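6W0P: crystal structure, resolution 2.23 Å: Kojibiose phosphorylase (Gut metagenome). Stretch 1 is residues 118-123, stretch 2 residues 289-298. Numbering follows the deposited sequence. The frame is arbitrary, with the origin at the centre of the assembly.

Stretch 1 118-123: DLRSGL
Stretch 2 289-298: NQKFFNHFYQ

Three successive backbone carbonyls of a tight turn, those of L119, R120 and S121, supply most of the polar contact with one side of a helix: the outer two accept side-chain hydrogen bonds, and the middle one takes a water and a CA-H...O contact. The helix spans 289-298 and continues beyond both ends, with phi/psi near -65/-40. The turn runs through L119 (-70/-7), R120 (-96/-12), S121 (-135/-25) and G122 (75/19), and is closed by hydrogen bonds from G122 N to D118 O (2.8 Å) and from D118 N to L123 O (2.9 Å).

In register, S121 lies over Q290, their CA atoms 4.2 Å apart. N289, F293 and Y297, spaced four residues apart, all direct CA-to-CB toward the turn. At one end, Y297 (chi1 -75°, m) donates its hydroxyl to L119, with OH to O 2.6 Å; the carbonyl oxygen lies at the ring edge, near its plane. At the other, N289 (chi1 -108°, between wells) donates from ND2 to S121 O at 3.1 Å. Between them, R120 O receives a CA-H...O contact from Q290 CA at 3.4 Å and lies 3.3 Å from F293 CB. A water donates to this same oxygen (2.9 Å from R120 O) and to N294 OD1 (2.6 Å), bridging turn and helix.

F293 (chi1 -79°, m) fits its ring beneath the turn, CE2 lying 3.4 Å from S121 O and 3.8 Å from G122 N. An ideal CB on G122 would sit only 3.2 Å from F293 CE2, a tight approach, and the positive phi independently favours glycine.

The R120 side chain (m, t, m; chi4 -172°) turns back to D118 (chi1 t), forming a salt bridge with NH2 to OD2 at 2.7 Å and NE to OD1 at 2.8 Å. S121, in the p rotamer, accepts at OG from L123 N (3.0 Å), bracing the turn internally.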

# COMPACT_ATOMS: atom_id res chain seq x y z
N ASP A 118 -27.73 7.43 33.98
CA ASP A 118 -28.13 6.49 35.05
C ASP A 118 -27.96 5.06 34.53
O ASP A 118 -28.72 4.64 33.66
CB ASP A 118 -29.55 6.78 35.53
CG ASP A 118 -29.83 6.16 36.88
OD1 ASP A 118 -29.37 5.01 37.07
OD2 ASP A 118 -30.47 6.85 37.73
N LEU A 119 -27.01 4.32 35.08
CA LEU A 119 -26.69 2.96 34.57
C LEU A 119 -27.82 1.96 34.89
O LEU A 119 -27.76 0.86 34.32
CB LEU A 119 -25.36 2.51 35.16
CG LEU A 119 -24.15 3.40 34.90
CD1 LEU A 119 -22.96 2.83 35.63
CD2 LEU A 119 -23.84 3.53 33.40
N ARG A 120 -28.85 2.34 35.66
CA ARG A 120 -29.96 1.41 36.00
C ARG A 120 -31.15 1.58 35.07
O ARG A 120 -32.05 0.72 35.12
CB ARG A 120 -30.38 1.60 37.46
CG ARG A 120 -29.22 1.56 38.43
CD ARG A 120 -29.56 2.24 39.74
NE ARG A 120 -29.72 3.67 39.51
CZ ARG A 120 -29.88 4.55 40.50
NH1 ARG A 120 -29.88 4.13 41.76
NH2 ARG A 120 -30.01 5.84 40.23
N SER A 121 -31.19 2.64 34.25
CA SER A 121 -32.36 3.00 33.41
C SER A 121 -31.94 3.38 31.98
O SER A 121 -32.74 3.21 31.05
CB SER A 121 -33.16 4.12 34.04
OG SER A 121 -32.44 5.34 34.06
N GLY A 122 -30.71 3.84 31.80
CA GLY A 122 -30.28 4.40 30.52
C GLY A 122 -30.87 5.79 30.37
O GLY A 122 -30.93 6.26 29.26
N LEU A 123 -31.29 6.41 31.48
CA LEU A 123 -31.76 7.81 31.50
C LEU A 123 -30.53 8.70 31.32
O LEU A 123 -29.56 8.57 32.11
CB LEU A 123 -32.50 8.15 32.79
CG LEU A 123 -32.89 9.63 32.89
CD1 LEU A 123 -33.78 9.99 31.72
CD2 LEU A 123 -33.59 9.96 34.20
N ASN A 289 -37.57 1.01 30.92
CA ASN A 289 -36.14 0.76 30.62
C ASN A 289 -35.49 0.14 31.86
O ASN A 289 -34.65 -0.75 31.71
CB ASN A 289 -35.41 2.01 30.16
CG ASN A 289 -35.08 1.97 28.69
OD1 ASN A 289 -35.76 1.31 27.92
ND2 ASN A 289 -34.03 2.67 28.31
N GLN A 290 -35.87 0.59 33.05
CA GLN A 290 -35.26 0.09 34.30
C GLN A 290 -35.60 -1.40 34.45
O GLN A 290 -34.72 -2.14 34.90
CB GLN A 290 -35.70 0.92 35.50
CG GLN A 290 -35.09 0.47 36.83
CD GLN A 290 -34.68 1.66 37.65
OE1 GLN A 290 -34.85 2.82 37.24
NE2 GLN A 290 -34.12 1.38 38.82
N LYS A 291 -36.82 -1.82 34.10
CA LYS A 291 -37.27 -3.23 34.15
C LYS A 291 -36.34 -4.08 33.26
O LYS A 291 -35.93 -5.15 33.70
CB LYS A 291 -38.74 -3.35 33.73
CG LYS A 291 -39.53 -4.47 34.40
CD LYS A 291 -40.71 -4.91 33.57
CE LYS A 291 -40.32 -5.84 32.43
NZ LYS A 291 -40.59 -7.26 32.77
N PHE A 292 -35.99 -3.58 32.07
CA PHE A 292 -35.03 -4.25 31.15
C PHE A 292 -33.64 -4.33 31.79
O PHE A 292 -33.05 -5.42 31.75
CB PHE A 292 -34.95 -3.50 29.83
CG PHE A 292 -33.89 -4.01 28.89
CD1 PHE A 292 -32.57 -3.63 29.04
CD2 PHE A 292 -34.23 -4.84 27.83
CE1 PHE A 292 -31.60 -4.07 28.15
CE2 PHE A 292 -33.26 -5.28 26.94
CZ PHE A 292 -31.95 -4.89 27.10
N PHE A 293 -33.10 -3.24 32.35
CA PHE A 293 -31.73 -3.26 32.94
C PHE A 293 -31.70 -4.12 34.22
O PHE A 293 -30.63 -4.74 34.46
CB PHE A 293 -31.22 -1.84 33.17
CG PHE A 293 -30.71 -1.18 31.92
CD1 PHE A 293 -29.50 -1.56 31.37
CD2 PHE A 293 -31.45 -0.19 31.29
CE1 PHE A 293 -29.02 -0.95 30.22
CE2 PHE A 293 -30.99 0.40 30.14
CZ PHE A 293 -29.78 0.01 29.60
N ASN A 294 -32.76 -4.11 35.03
CA ASN A 294 -32.81 -4.90 36.29
C ASN A 294 -32.57 -6.38 35.95
O ASN A 294 -31.79 -7.02 36.62
CB ASN A 294 -34.13 -4.77 37.05
CG ASN A 294 -34.32 -3.44 37.74
OD1 ASN A 294 -33.37 -2.67 37.93
ND2 ASN A 294 -35.55 -3.15 38.11
N HIS A 295 -33.25 -6.88 34.91
CA HIS A 295 -33.10 -8.27 34.41
C HIS A 295 -31.62 -8.53 34.09
O HIS A 295 -31.09 -9.54 34.59
CB HIS A 295 -34.05 -8.50 33.22
CG HIS A 295 -33.83 -9.80 32.53
ND1 HIS A 295 -34.42 -10.98 32.95
CD2 HIS A 295 -33.07 -10.10 31.45
CE1 HIS A 295 -34.05 -11.96 32.14
NE2 HIS A 295 -33.21 -11.45 31.23
N PHE A 296 -30.96 -7.65 33.31
CA PHE A 296 -29.56 -7.86 32.87
C PHE A 296 -28.62 -7.73 34.07
O PHE A 296 -27.63 -8.49 34.06
CB PHE A 296 -29.20 -7.02 31.63
CG PHE A 296 -29.75 -7.63 30.36
CD1 PHE A 296 -30.93 -7.15 29.79
CD2 PHE A 296 -29.16 -8.75 29.79
CE1 PHE A 296 -31.47 -7.76 28.67
CE2 PHE A 296 -29.71 -9.36 28.67
CZ PHE A 296 -30.86 -8.86 28.11
N TYR A 297 -28.92 -6.89 35.07
CA TYR A 297 -28.03 -6.73 36.25
C TYR A 297 -28.20 -7.96 37.16
O TYR A 297 -27.18 -8.38 37.76
CB TYR A 297 -28.20 -5.36 36.93
CG TYR A 297 -27.57 -4.20 36.18
CD1 TYR A 297 -28.34 -3.13 35.75
CD2 TYR A 297 -26.21 -4.18 35.84
CE1 TYR A 297 -27.78 -2.07 35.05
CE2 TYR A 297 -25.64 -3.12 35.14
CZ TYR A 297 -26.43 -2.06 34.75
OH TYR A 297 -25.92 -1.01 34.06
N GLN A 298 -29.40 -8.55 37.22
CA GLN A 298 -29.69 -9.79 38.00
C GLN A 298 -28.87 -10.95 37.42
O GLN A 298 -28.52 -11.87 38.19
CB GLN A 298 -31.17 -10.16 37.99
CG GLN A 298 -32.04 -9.34 38.93
CD GLN A 298 -31.54 -9.35 40.36
OE1 GLN A 298 -31.12 -10.39 40.88
NE2 GLN A 298 -31.60 -8.19 41.01
O HOH W 1 -31.35 -1.57 36.69